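Hydrolase, putative (Plasmodium vivax, PDB 2B30) probably acts as a metal-dependent phosphatase of the haloacid dehalogenase superfamily (Cof-like, subfamily IIB), with calcium bound in the crystal and its natural substrate unknown. Local coordinates at residues S48-A53 and G287-L292; K28-D33 and Y62-C67; D112-T117 and T178-M183; Y96-I101 and H215-K220. All blocks are in the same frame, centred on the assembly; numbering follows the deposited sequence.

Contact 1: S48-A53 and G287-L292; sequences SENIDA and GAVAYL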
loop_
_atom_site.group_PDB
_atom_site.type_symbol
_atom_site.label_atom_id
_atom_site.label_comp_id
_atom_site.label_asym_id
_atom_site.label_seq_id
_atom_site.Cartn_x
_atom_site.Cartn_y
_atom_site.Cartn_z
ATOM N N SER A 48 2.707 20.224 -25.901
ATOM C CA SER A 48 4.117 20.352 -26.274
ATOM C C SER A 48 5.049 20.784 -25.123
ATOM O O SER A 48 6.225 20.403 -25.113
ATOM C CB SER A 48 4.246 21.348 -27.427
ATOM O OG SER A 48 3.626 22.569 -27.077
ATOM N N GLU A 49 4.539 21.574 -24.174
ATOM C CA GLU A 49 5.343 22.012 -23.014
ATOM C C GLU A 49 5.742 20.812 -22.176
ATOM O O GLU A 49 6.851 20.760 -21.644
ATOM C CB GLU A 49 4.600 22.991 -22.090
ATOM C CG GLU A 49 3.770 24.043 -22.787
ATOM C CD GLU A 49 2.321 23.622 -22.939
ATOM O OE1 GLU A 49 1.628 23.539 -21.903
ATOM O OE2 GLU A 49 1.880 23.376 -24.087
ATOM N N ASN A 50 4.824 19.861 -22.037
ATOM C CA ASN A 50 5.114 18.659 -21.281
ATOM C C ASN A 50 6.187 17.808 -21.969
ATOM O O ASN A 50 7.088 17.279 -21.303
ATOM C CB ASN A 50 3.844 17.845 -21.044
ATOM C CG ASN A 50 2.912 18.484 -20.026
ATOM O OD1 ASN A 50 3.219 19.518 -19.426
ATOM N ND2 ASN A 50 1.761 17.860 -19.825
ATOM N N ILE A 51 6.104 17.708 -23.295
ATOM C CA ILE A 51 7.099 16.978 -24.087
ATOM C C ILE A 51 8.499 17.571 -23.903
ATOM O O ILE A 51 9.459 16.830 -23.711
ATOM C CB ILE A 51 6.706 16.905 -25.584
ATOM C CG1 ILE A 51 5.748 15.742 -25.839
ATOM C CG2 ILE A 51 7.906 16.673 -26.470
ATOM C CD1 ILE A 51 4.388 15.914 -25.247
ATOM N N ASP A 52 8.616 18.893 -23.937
ATOM C CA ASP A 52 9.911 19.550 -23.689
ATOM C C ASP A 52 10.382 19.317 -22.265
ATOM O O ASP A 52 11.571 19.155 -22.015
ATOM C CB ASP A 52 9.823 21.064 -23.939
ATOM C CG ASP A 52 9.591 21.403 -25.394
ATOM O OD1 ASP A 52 10.387 20.951 -26.252
ATOM O OD2 ASP A 52 8.611 22.125 -25.681
ATOM N N ALA A 53 9.436 19.327 -21.330
ATOM C CA ALA A 53 9.748 19.137 -19.915
ATOM C C ALA A 53 10.401 17.784 -19.714
ATOM O O ALA A 53 11.456 17.678 -19.087
ATOM C CB ALA A 53 8.489 19.244 -19.071
ATOM N N GLY A 287 -0.817 22.868 -18.521
ATOM C CA GLY A 287 0.579 22.401 -18.554
ATOM C C GLY A 287 1.210 22.184 -17.186
ATOM O O GLY A 287 2.295 22.685 -16.919
ATOM N N ALA A 288 0.550 21.404 -16.335
ATOM C CA ALA A 288 0.969 21.236 -14.931
ATOM C C ALA A 288 2.247 20.437 -14.733
ATOM O O ALA A 288 3.005 20.713 -13.813
ATOM C CB ALA A 288 -0.154 20.623 -14.115
ATOM N N VAL A 289 2.485 19.445 -15.578
ATOM C CA VAL A 289 3.735 18.683 -15.521
ATOM C C VAL A 289 4.905 19.598 -15.883
ATOM O O VAL A 289 5.866 19.710 -15.133
ATOM C CB VAL A 289 3.717 17.467 -16.466
ATOM C CG1 VAL A 289 5.056 16.724 -16.407
ATOM C CG2 VAL A 289 2.550 16.536 -16.120
ATOM N N ALA A 290 4.802 20.265 -17.029
ATOM C CA ALA A 290 5.777 21.294 -17.418
ATOM C C ALA A 290 6.043 22.278 -16.269
ATOM O O ALA A 290 7.197 22.533 -15.920
ATOM C CB ALA A 290 5.295 22.041 -18.665
ATOM N N TYR A 291 4.965 22.795 -15.675
ATOM C CA TYR A 291 5.040 23.726 -14.542
ATOM C C TYR A 291 5.818 23.170 -13.352
ATOM O O TYR A 291 6.666 23.857 -12.786
ATOM C CB TYR A 291 3.628 24.111 -14.086
ATOM C CG TYR A 291 3.584 24.967 -12.834
ATOM C CD1 TYR A 291 3.762 26.348 -12.907
ATOM C CD2 TYR A 291 3.347 24.400 -11.581
ATOM C CE1 TYR A 291 3.720 27.137 -11.767
ATOM C CE2 TYR A 291 3.295 25.185 -10.437
ATOM C CZ TYR A 291 3.490 26.554 -10.536
ATOM O OH TYR A 291 3.456 27.348 -9.412
ATOM N N LEU A 292 5.522 21.931 -12.975
ATOM C CA LEU A 292 6.165 21.309 -11.825
ATOM C C LEU A 292 7.624 20.968 -12.116
ATOM O O LEU A 292 8.495 21.248 -11.298
ATOM C CB LEU A 292 5.386 20.064 -11.398
ATOM C CG LEU A 292 5.866 19.213 -10.219
ATOM C CD1 LEU A 292 6.227 20.050 -9.013
ATOM C CD2 LEU A 292 4.788 18.206 -9.855
#

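Contact 2: K28-D33 and Y62-C67; sequences KLLLID and YMVSIC. With CA (calcium ion), chain E.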
loop_
_atom_site.group_PDB
_atom_site.type_symbol
_atom_site.label_atom_id
_atom_site.label_comp_id
_atom_site.label_asym_id
_atom_site.label_seq_id
_atom_site.Cartn_x
_atom_site.Cartn_y
_atom_site.Cartn_z
ATOM N N LYS A 28 15.623 12.347 -7.844
ATOM C CA LYS A 28 16.263 11.544 -8.885
ATOM C C LYS A 28 15.279 10.750 -9.770
ATOM O O LYS A 28 15.694 10.192 -10.794
ATOM C CB LYS A 28 17.293 10.607 -8.237
ATOM C CG LYS A 28 18.503 11.367 -7.742
ATOM C CD LYS A 28 19.465 10.521 -6.934
ATOM C CE LYS A 28 20.638 11.377 -6.405
ATOM N NZ LYS A 28 21.505 10.659 -5.404
ATOM N N LEU A 29 13.994 10.712 -9.390
ATOM C CA LEU A 29 12.973 9.930 -10.106
ATOM C C LEU A 29 11.713 10.759 -10.284
ATOM O O LEU A 29 11.152 11.242 -9.297
ATOM C CB LEU A 29 12.607 8.671 -9.319
ATOM C CG LEU A 29 12.338 7.371 -10.093
ATOM C CD1 LEU A 29 11.515 6.409 -9.234
ATOM C CD2 LEU A 29 11.672 7.577 -11.426
ATOM N N LEU A 30 11.266 10.918 -11.533
ATOM C CA LEU A 30 9.997 11.598 -11.819
ATOM C C LEU A 30 8.935 10.555 -12.147
ATOM O O LEU A 30 9.062 9.825 -13.133
ATOM C CB LEU A 30 10.138 12.593 -12.979
ATOM C CG LEU A 30 11.277 13.623 -12.923
ATOM C CD1 LEU A 30 11.236 14.551 -14.147
ATOM C CD2 LEU A 30 11.253 14.440 -11.629
ATOM N N LEU A 31 7.894 10.493 -11.318
ATOM C CA LEU A 31 6.790 9.564 -11.499
ATOM C C LEU A 31 5.537 10.335 -11.904
ATOM O O LEU A 31 4.927 11.020 -11.093
ATOM C CB LEU A 31 6.538 8.785 -10.210
ATOM C CG LEU A 31 7.705 7.956 -9.650
ATOM C CD1 LEU A 31 7.229 7.287 -8.395
ATOM C CD2 LEU A 31 8.273 6.904 -10.637
ATOM N N ILE A 32 5.145 10.199 -13.165
ATOM C CA ILE A 32 4.161 11.074 -13.776
ATOM C C ILE A 32 2.947 10.272 -14.180
ATOM O O ILE A 32 3.067 9.307 -14.938
ATOM C CB ILE A 32 4.748 11.720 -15.035
ATOM C CG1 ILE A 32 6.108 12.353 -14.716
ATOM C CG2 ILE A 32 3.763 12.742 -15.623
ATOM C CD1 ILE A 32 6.778 13.011 -15.923
ATOM N N ASP A 33 1.778 10.661 -13.685
ATOM C CA ASP A 33 0.524 10.049 -14.141
ATOM C C ASP A 33 0.244 10.471 -15.582
ATOM O O ASP A 33 0.677 11.539 -16.008
ATOM C CB ASP A 33 -0.632 10.460 -13.231
ATOM C CG ASP A 33 -1.965 9.897 -13.679
ATOM O OD1 ASP A 33 -2.058 8.696 -14.030
ATOM O OD2 ASP A 33 -2.939 10.668 -13.678
ATOM N N TYR A 62 17.457 13.037 -15.025
ATOM C CA TYR A 62 16.374 12.460 -14.230
ATOM C C TYR A 62 15.857 11.178 -14.877
ATOM O O TYR A 62 15.704 11.111 -16.091
ATOM C CB TYR A 62 15.210 13.458 -14.056
ATOM C CG TYR A 62 15.604 14.713 -13.314
ATOM C CD1 TYR A 62 15.573 14.765 -11.930
ATOM C CD2 TYR A 62 16.034 15.845 -13.999
ATOM C CE1 TYR A 62 15.953 15.918 -11.246
ATOM C CE2 TYR A 62 16.422 16.990 -13.329
ATOM C CZ TYR A 62 16.380 17.024 -11.954
ATOM O OH TYR A 62 16.765 18.168 -11.293
ATOM N N MET A 63 15.603 10.167 -14.052
ATOM C CA MET A 63 14.916 8.964 -14.483
ATOM C C MET A 63 13.437 9.283 -14.468
ATOM O O MET A 63 12.919 9.861 -13.502
ATOM C CB MET A 63 15.198 7.784 -13.553
ATOM C CG MET A 63 14.493 6.498 -13.990
ATOM S SD MET A 63 15.166 4.988 -13.267
ATOM C CE MET A 63 16.767 4.851 -14.088
ATOM N N VAL A 64 12.762 8.912 -15.544
ATOM C CA VAL A 64 11.373 9.255 -15.721
ATOM C C VAL A 64 10.596 7.968 -15.920
ATOM O O VAL A 64 10.990 7.105 -16.715
ATOM C CB VAL A 64 11.213 10.176 -16.927
ATOM C CG1 VAL A 64 9.752 10.316 -17.342
ATOM C CG2 VAL A 64 11.824 11.527 -16.620
ATOM N N SER A 65 9.506 7.838 -15.172
ATOM C CA SER A 65 8.623 6.688 -15.276
ATOM C C SER A 65 7.173 7.154 -15.242
ATOM O O SER A 65 6.734 7.830 -14.313
ATOM C CB SER A 65 8.872 5.694 -14.139
ATOM O OG SER A 65 7.839 4.722 -14.108
ATOM N N ILE A 66 6.429 6.785 -16.269
ATOM C CA ILE A 66 5.028 7.076 -16.289
ATOM C C ILE A 66 4.299 5.956 -15.564
ATOM O O ILE A 66 4.533 4.778 -15.817
ATOM C CB ILE A 66 4.544 7.288 -17.711
ATOM C CG1 ILE A 66 5.086 8.641 -18.195
ATOM C CG2 ILE A 66 3.025 7.271 -17.745
ATOM C CD1 ILE A 66 4.940 8.886 -19.654
ATOM N N CYS A 67 3.433 6.338 -14.637
ATOM C CA CYS A 67 2.695 5.394 -13.823
ATOM C C CYS A 67 1.216 5.539 -14.161
ATOM O O CYS A 67 0.616 6.593 -13.913
ATOM C CB CYS A 67 2.972 5.689 -12.351
ATOM S SG CYS A 67 4.773 5.767 -11.987
HETATM CA CA CA E . -4.763 9.533 -14.250
#

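Contact 3: D112-T117 and T178-M183; sequences DETIET and TMNKLM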
loop_
_atom_site.group_PDB
_atom_site.type_symbol
_atom_site.label_atom_id
_atom_site.label_comp_id
_atom_site.label_asym_id
_atom_site.label_seq_id
_atom_site.Cartn_x
_atom_site.Cartn_y
_atom_site.Cartn_z
ATOM N N ASP A 112 4.748 -8.947 -14.262
ATOM C CA ASP A 112 3.580 -9.144 -15.106
ATOM C C ASP A 112 2.577 -9.945 -14.286
ATOM O O ASP A 112 2.562 -11.169 -14.352
ATOM C CB ASP A 112 3.960 -9.901 -16.386
ATOM C CG ASP A 112 2.792 -10.025 -17.388
ATOM O OD1 ASP A 112 1.611 -9.849 -17.001
ATOM O OD2 ASP A 112 3.066 -10.300 -18.577
ATOM N N GLU A 113 1.755 -9.265 -13.493
ATOM C CA GLU A 113 0.773 -9.973 -12.667
ATOM C C GLU A 113 -0.593 -10.071 -13.339
ATOM O O GLU A 113 -1.171 -9.061 -13.727
ATOM C CB GLU A 113 0.641 -9.323 -11.290
ATOM C CG GLU A 113 1.874 -9.532 -10.406
ATOM C CD GLU A 113 2.194 -10.997 -10.166
ATOM O OE1 GLU A 113 1.445 -11.652 -9.412
ATOM O OE2 GLU A 113 3.192 -11.490 -10.736
ATOM N N THR A 114 -1.100 -11.294 -13.468
ATOM C CA THR A 114 -2.438 -11.528 -14.006
ATOM C C THR A 114 -3.392 -12.002 -12.921
ATOM O O THR A 114 -2.976 -12.620 -11.936
ATOM C CB THR A 114 -2.428 -12.593 -15.093
ATOM O OG1 THR A 114 -1.898 -13.808 -14.549
ATOM C CG2 THR A 114 -1.595 -12.133 -16.278
ATOM N N ILE A 115 -4.677 -11.739 -13.134
ATOM C CA ILE A 115 -5.697 -12.138 -12.188
ATOM C C ILE A 115 -5.610 -13.643 -11.972
ATOM O O ILE A 115 -5.297 -14.384 -12.886
ATOM C CB ILE A 115 -7.107 -11.735 -12.671
ATOM C CG1 ILE A 115 -7.226 -10.206 -12.754
ATOM C CG2 ILE A 115 -8.171 -12.271 -11.728
ATOM C CD1 ILE A 115 -8.251 -9.725 -13.738
ATOM N N GLU A 116 -5.845 -14.080 -10.745
ATOM C CA GLU A 116 -5.864 -15.492 -10.416
ATOM C C GLU A 116 -6.955 -16.178 -11.233
ATOM O O GLU A 116 -8.056 -15.639 -11.380
ATOM C CB GLU A 116 -6.130 -15.693 -8.917
ATOM C CG GLU A 116 -4.996 -15.249 -7.989
ATOM C CD GLU A 116 -5.073 -13.785 -7.542
ATOM O OE1 GLU A 116 -5.851 -12.987 -8.124
ATOM O OE2 GLU A 116 -4.339 -13.430 -6.593
ATOM N N THR A 117 -6.658 -17.367 -11.748
ATOM C CA THR A 117 -7.551 -18.036 -12.703
ATOM C C THR A 117 -8.907 -18.471 -12.100
ATOM O O THR A 117 -9.910 -18.525 -12.801
ATOM C CB THR A 117 -6.882 -19.268 -13.341
ATOM O OG1 THR A 117 -6.813 -20.311 -12.376
ATOM C CG2 THR A 117 -5.473 -18.948 -13.841
ATOM N N THR A 178 -7.091 -15.982 -18.246
ATOM C CA THR A 178 -6.765 -14.804 -17.407
ATOM C C THR A 178 -6.480 -13.497 -18.194
ATOM O O THR A 178 -6.299 -13.523 -19.406
ATOM C CB THR A 178 -5.572 -15.098 -16.438
ATOM O OG1 THR A 178 -5.526 -14.103 -15.413
ATOM C CG2 THR A 178 -4.256 -15.116 -17.174
ATOM N N MET A 179 -6.462 -12.364 -17.484
ATOM C CA MET A 179 -6.102 -11.051 -18.045
ATOM C C MET A 179 -5.362 -10.249 -16.991
ATOM O O MET A 179 -5.505 -10.516 -15.798
ATOM C CB MET A 179 -7.358 -10.256 -18.428
ATOM C CG MET A 179 -8.128 -10.803 -19.597
ATOM S SD MET A 179 -7.288 -10.583 -21.160
ATOM C CE MET A 179 -8.154 -11.807 -22.129
ATOM N N ASN A 180 -4.594 -9.252 -17.426
ATOM C CA ASN A 180 -3.994 -8.289 -16.498
ATOM C C ASN A 180 -5.032 -7.282 -16.013
ATOM O O ASN A 180 -4.977 -6.821 -14.866
ATOM C CB ASN A 180 -2.847 -7.531 -17.157
ATOM C CG ASN A 180 -1.677 -8.424 -17.512
ATOM O OD1 ASN A 180 -1.554 -8.867 -18.649
ATOM N ND2 ASN A 180 -0.800 -8.675 -16.545
ATOM N N LYS A 181 -5.963 -6.931 -16.898
ATOM C CA LYS A 181 -6.978 -5.940 -16.576
ATOM C C LYS A 181 -8.241 -6.063 -17.422
ATOM O O LYS A 181 -8.167 -6.315 -18.624
ATOM C CB LYS A 181 -6.400 -4.534 -16.751
ATOM C CG LYS A 181 -7.394 -3.400 -16.513
ATOM C CD LYS A 181 -6.683 -2.067 -16.471
ATOM C CE LYS A 181 -6.366 -1.538 -17.860
ATOM N NZ LYS A 181 -7.257 -0.423 -18.209
ATOM N N LEU A 182 -9.392 -5.874 -16.780
ATOM C CA LEU A 182 -10.649 -5.649 -17.496
ATOM C C LEU A 182 -11.095 -4.214 -17.217
ATOM O O LEU A 182 -11.299 -3.840 -16.055
ATOM C CB LEU A 182 -11.750 -6.620 -17.050
ATOM C CG LEU A 182 -11.479 -8.122 -17.024
ATOM C CD1 LEU A 182 -12.784 -8.865 -16.853
ATOM C CD2 LEU A 182 -10.801 -8.596 -18.283
ATOM N N MET A 183 -11.218 -3.408 -18.269
ATOM C CA MET A 183 -11.794 -2.073 -18.140
ATOM C C MET A 183 -13.228 -2.117 -18.615
ATOM O O MET A 183 -13.485 -2.135 -19.818
ATOM C CB MET A 183 -11.027 -1.042 -18.956
ATOM C CG MET A 183 -11.464 0.383 -18.665
ATOM S SD MET A 183 -11.373 1.413 -20.126
ATOM C CE MET A 183 -11.936 2.985 -19.460
HETATM O O HOH W 1 -3.710 -8.216 -12.952
#

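Contact 4: Y96-I101 and H215-K220; sequences YINGTI and HAEVTK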
loop_
_atom_site.group_PDB
_atom_site.type_symbol
_atom_site.label_atom_id
_atom_site.label_comp_id
_atom_site.label_asym_id
_atom_site.label_seq_id
_atom_site.Cartn_x
_atom_site.Cartn_y
_atom_site.Cartn_z
ATOM N N TYR A 96 2.814 0.150 -15.495
ATOM C CA TYR A 96 1.656 0.112 -16.353
ATOM C C TYR A 96 0.593 -0.791 -15.772
ATOM O O TYR A 96 0.889 -1.640 -14.932
ATOM C CB TYR A 96 2.077 -0.366 -17.727
ATOM C CG TYR A 96 3.099 0.542 -18.346
ATOM C CD1 TYR A 96 2.741 1.804 -18.776
ATOM C CD2 TYR A 96 4.437 0.155 -18.483
ATOM C CE1 TYR A 96 3.668 2.657 -19.347
ATOM C CE2 TYR A 96 5.377 1.011 -19.054
ATOM C CZ TYR A 96 4.974 2.257 -19.481
ATOM O OH TYR A 96 5.853 3.126 -20.044
ATOM N N ILE A 97 -0.650 -0.584 -16.209
ATOM C CA ILE A 97 -1.781 -1.401 -15.783
ATOM C C ILE A 97 -1.858 -1.447 -14.258
ATOM O O ILE A 97 -1.911 -2.513 -13.647
ATOM C CB ILE A 97 -1.731 -2.837 -16.383
ATOM C CG1 ILE A 97 -1.429 -2.775 -17.889
ATOM C CG2 ILE A 97 -3.068 -3.583 -16.125
ATOM C CD1 ILE A 97 -1.762 -4.071 -18.636
ATOM N N ASN A 98 -1.838 -0.259 -13.667
ATOM C CA ASN A 98 -1.997 -0.072 -12.236
ATOM C C ASN A 98 -1.037 -0.896 -11.393
ATOM O O ASN A 98 -1.382 -1.358 -10.299
ATOM C CB ASN A 98 -3.466 -0.284 -11.834
ATOM C CG ASN A 98 -4.344 0.869 -12.280
ATOM O OD1 ASN A 98 -3.828 1.949 -12.594
ATOM N ND2 ASN A 98 -5.664 0.660 -12.301
ATOM N N GLY A 99 0.181 -1.055 -11.901
ATOM C CA GLY A 99 1.244 -1.676 -11.130
ATOM C C GLY A 99 1.426 -3.159 -11.332
ATOM O O GLY A 99 2.303 -3.753 -10.698
ATOM N N THR A 100 0.629 -3.746 -12.225
ATOM C CA THR A 100 0.712 -5.173 -12.519
ATOM C C THR A 100 1.713 -5.476 -13.653
ATOM O O THR A 100 2.121 -6.631 -13.837
ATOM C CB THR A 100 -0.680 -5.756 -12.843
ATOM O OG1 THR A 100 -1.274 -5.024 -13.917
ATOM C CG2 THR A 100 -1.586 -5.655 -11.640
ATOM N N ILE A 101 2.120 -4.451 -14.399
ATOM C CA ILE A 101 3.207 -4.608 -15.367
ATOM C C ILE A 101 4.253 -3.516 -15.160
ATOM O O ILE A 101 3.920 -2.335 -15.153
ATOM C CB ILE A 101 2.713 -4.594 -16.842
ATOM C CG1 ILE A 101 1.797 -5.779 -17.096
ATOM C CG2 ILE A 101 3.900 -4.672 -17.824
ATOM C CD1 ILE A 101 1.112 -5.744 -18.450
ATOM N N HIS A 215 -15.894 4.658 -15.238
ATOM C CA HIS A 215 -15.645 3.308 -15.760
ATOM C C HIS A 215 -14.907 2.486 -14.696
ATOM O O HIS A 215 -14.267 3.050 -13.805
ATOM C CB HIS A 215 -14.823 3.366 -17.056
ATOM C CG HIS A 215 -15.359 4.326 -18.081
ATOM N ND1 HIS A 215 -16.582 4.158 -18.697
ATOM C CD2 HIS A 215 -14.825 5.456 -18.608
ATOM C CE1 HIS A 215 -16.785 5.148 -19.548
ATOM N NE2 HIS A 215 -15.732 5.948 -19.517
ATOM N N ALA A 216 -15.008 1.161 -14.780
ATOM C CA ALA A 216 -14.339 0.271 -13.812
ATOM C C ALA A 216 -13.061 -0.326 -14.396
ATOM O O ALA A 216 -13.108 -0.978 -15.421
ATOM C CB ALA A 216 -15.276 -0.844 -13.358
ATOM N N GLU A 217 -11.928 -0.085 -13.741
ATOM C CA GLU A 217 -10.674 -0.750 -14.075
ATOM C C GLU A 217 -10.449 -1.863 -13.062
ATOM O O GLU A 217 -10.297 -1.592 -11.872
ATOM C CB GLU A 217 -9.506 0.237 -14.037
ATOM C CG GLU A 217 -9.345 1.057 -15.306
ATOM C CD GLU A 217 -8.083 1.926 -15.300
ATOM O OE1 GLU A 217 -7.712 2.491 -14.233
ATOM O OE2 GLU A 217 -7.456 2.048 -16.380
ATOM N N VAL A 218 -10.437 -3.104 -13.540
ATOM C CA VAL A 218 -10.321 -4.297 -12.683
ATOM C C VAL A 218 -8.946 -4.950 -12.817
ATOM O O VAL A 218 -8.596 -5.422 -13.884
ATOM C CB VAL A 218 -11.381 -5.331 -13.071
ATOM C CG1 VAL A 218 -11.296 -6.561 -12.188
ATOM C CG2 VAL A 218 -12.755 -4.708 -12.983
ATOM N N THR A 219 -8.177 -4.978 -11.730
ATOM C CA THR A 219 -6.852 -5.626 -11.710
ATOM C C THR A 219 -6.738 -6.603 -10.549
ATOM O O THR A 219 -7.629 -6.680 -9.702
ATOM C CB THR A 219 -5.715 -4.591 -11.602
ATOM O OG1 THR A 219 -6.041 -3.607 -10.608
ATOM C CG2 THR A 219 -5.496 -3.899 -12.936
ATOM N N LYS A 220 -5.643 -7.360 -10.526
ATOM C CA LYS A 220 -5.360 -8.315 -9.447
ATOM C C LYS A 220 -5.343 -7.629 -8.072
ATOM O O LYS A 220 -4.961 -6.462 -7.959
ATOM C CB LYS A 220 -4.011 -8.995 -9.707
ATOM C CG LYS A 220 -3.683 -10.194 -8.798
ATOM C CD LYS A 220 -2.281 -10.718 -9.085
ATOM C CE LYS A 220 -2.069 -12.134 -8.572
ATOM N NZ LYS A 220 -0.788 -12.687 -9.099
HETATM O O HOH W 2 -3.732 -2.523 -9.632
#

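Contact 1: S48-A53 and G287-L292
Two helices run side by side here, their segment axes 7.9 Å apart at closest approach and inclined by 38°, and small residues occupy the line where they meet. Ala290 is at the centre. Its methyl carbon CB lies 3.6 Å from Glu49 CB, while its CA is met by Ala53 CB at 3.8 Å, so that residues one turn apart on 48-53 flank the same alanine. Between them Asn50 makes the polar link. With its CG anti to the carbonyl carbon (chi1 -72°), the amide group reaches across, and OD1 accepts a hydrogen bond from Ala290 N at 3.0 Å. The donor stands above the carbonyl plane rather than in it. This N-H lies in the first turn of its helix, three residues after the N-cap Gly287, where no preceding turn offers a carbonyl; a side chain of the other helix serves instead. The flat amide also covers the branch point of Val289, whose CB is 3.6 Å from Asn50 OD1, the two side chains crossing at about a right angle.

The Glu49 side is looser and open to solvent. Its chain bends at chi2 (94°), bringing OE1 over Gly287 CA at 3.7 Å, where the negative charge may be favoured by the nearby helix start.

Further in, Asn50 ND2 makes a weak hydrogen bond to Leu38 O, and Val289 packs on Thr37 and Leu38 of helix 34-38. Ile51 leans on helix 81-87, whereas Leu292 rests on Leu244 and Val246 of strand 243-247.

Contact 2: K28-D33 and Y62-C67
Asp33 holds the calcium ion with both carboxylate oxygens, unequally: Asp33 OD2 lies 2.2 Å from CA and Asp33 OD1 2.8 Å. Its CG is anti to the backbone N (chi1 178°), which carries the carboxylate forward to the metal. Asp35 O and Asp248 OD1 also bind the ion, and Thr37 OG1 is hydrogen-bonded to Asp33 OD2. Beside the carboxylate, Cys67 O receives a hydrogen bond from Lys225 NZ.

Behind this shell the parallel partner strand holds the residue just before Asp33. Ile32 O accepts from Cys67 N at 3.0 Å, and Ile32 N donates to Ser65 O at 3.1 Å. The bonds at Leu30 are straighter: Leu30 N to Met63 O (2.8 Å) and Ser65 N to Leu30 O (2.9 Å) both run nearly along the C=O axis. The two strands form a beta-alpha-beta crossover through helix 48-60 in the Rossmann-like core of the HAD fold, with the first metal-binding aspartate at the C-terminal end of its strand, as in the family.

On the sheet face of Leu31, its CD2 touches Ser65 CB. Leu31 CD2 also lies 3.9 Å from Cys67 SG, and helix 225-235 covers that side through Ile229 and Leu232. On the other face Leu30 CD1 meets Val64 CG2 at 4.0 Å, the two side chains crossing obliquely, and Ile32 and Ile66 lie against Leu38 of helix 34-38.

Contact 3: D112-T117 and T178-M183
Asn180 directs its amide nitrogen at two acceptors of 112-117. Asn180 ND2 gives a nearly straight bond (165°) to Asp112 OD1 at 2.7 Å, meeting that oxygen close to its C-O axis, with the oxygen almost in the amide plane. The second bond, from Asn180 ND2 to Glu113 O at 2.9 Å, is more bent (135°) and arrives well above the carbonyl plane. Glu113 O is also reached by a bridging water at 2.8 Å, and the same water donates to Asn180 O at 2.7 Å. The other ends of these groups are engaged as well: Asn180 OD1 accepts from Gly141 N, and Asp112 OD2 forms a salt bridge with Arg140.

Segment 112-117 is the connection that leaves edge strand 109-112 of the core sheet and enters helix 117-129 of the inserted cap, with Glu116 at the N-cap position. Segment 178-183 leads into strand 181-184 of the cap sheet, where Asn180 and Lys181 both face His139 as a classic beta bulge, so the contact ties the core-to-cap linker to the residues that enter a cap strand.

Beyond Glu113, Ile115 uses both backbone polar atoms. Ile115 N donates to Met179 O at 3.0 Å, in the carbonyl plane and nearly straight. Thr178 OG1, anti to its backbone N (chi1 -164°), donates to Ile115 O at 2.6 Å along a lone pair. Around these bonds the Thr114 and Thr178 side chains cross at about a right angle, Thr178 CG2 lying 3.7 Å from Thr114 CB. Thr114 CG2 packs beside the amide of Asn180, nearest to ND2, and Ile115 CG1 and CD1 lie against Met179 O.

Contact 4: Y96-I101 and H215-K220
Asn98 and Glu217 each place CG anti to the carbonyl carbon (chi1 -73° and -83°), and Glu217 then runs on extended, so their polar ends converge. Asn98 ND2 reaches Glu217 OE1 at 3.4 Å, a weak hydrogen bond, with amide and carboxylate planes almost perpendicular. Each has a stronger partner elsewhere: Asn98 OD1 accepts from Asn251 ND2, and Glu217 OE2 forms a salt bridge with Lys181.

Asn98 sits in a four-residue hairpin loop closed by Tyr96 and Ile101, with left-handed backbone angles at Ile97 and Asn98. Ile97 O accepts from both Thr100 N and Thr100 OG1, the hydroxyl at 2.6 Å on a lone pair, which braces the turn. Thr219 packs on this loop: its CG2 meets Ile97 CG2 at 4.0 Å, and its CB faces Thr100 CG2 at 4.3 Å. A water links the two segments, donating to Asn98 O at 2.7 Å and accepting from Thr219 OG1 at 2.7 Å.

The hairpin joins core strands 94-96 and 101-103, whereas 216-220 is a cap strand. With Glu217 about 8 Å from the calcium ion, the contact lies at the core-cap interface beside the metal site, where C2-capped HAD enzymes place their active-site cleft.

In the fold
Contacts 1 and 2 belong to the core, contact 3 joins the linker to the cap, and contact 4 spans the interface between core and cap. Contact 2 holds the metal ligand Asp33. Contact 1 lies against its sheet, Val289 CG2 meeting Ile32 CG2 at 4.0 Å, with the Val289 side chain about 10 Å from the calcium ion. From the other direction contact 4 approaches, Asn98 coming within about 7 Å of Asp33, side chain to side chain. Contacts 3 and 4 have centres 8 Å apart and each reach the cap sheet, on the adjacent strands 181-184 and 216-220; the salt bridge Glu113 OE1 to Lys220 NZ, 2.5 Å, connects them. Contacts 1 and 3 are farthest apart, centres 33 Å.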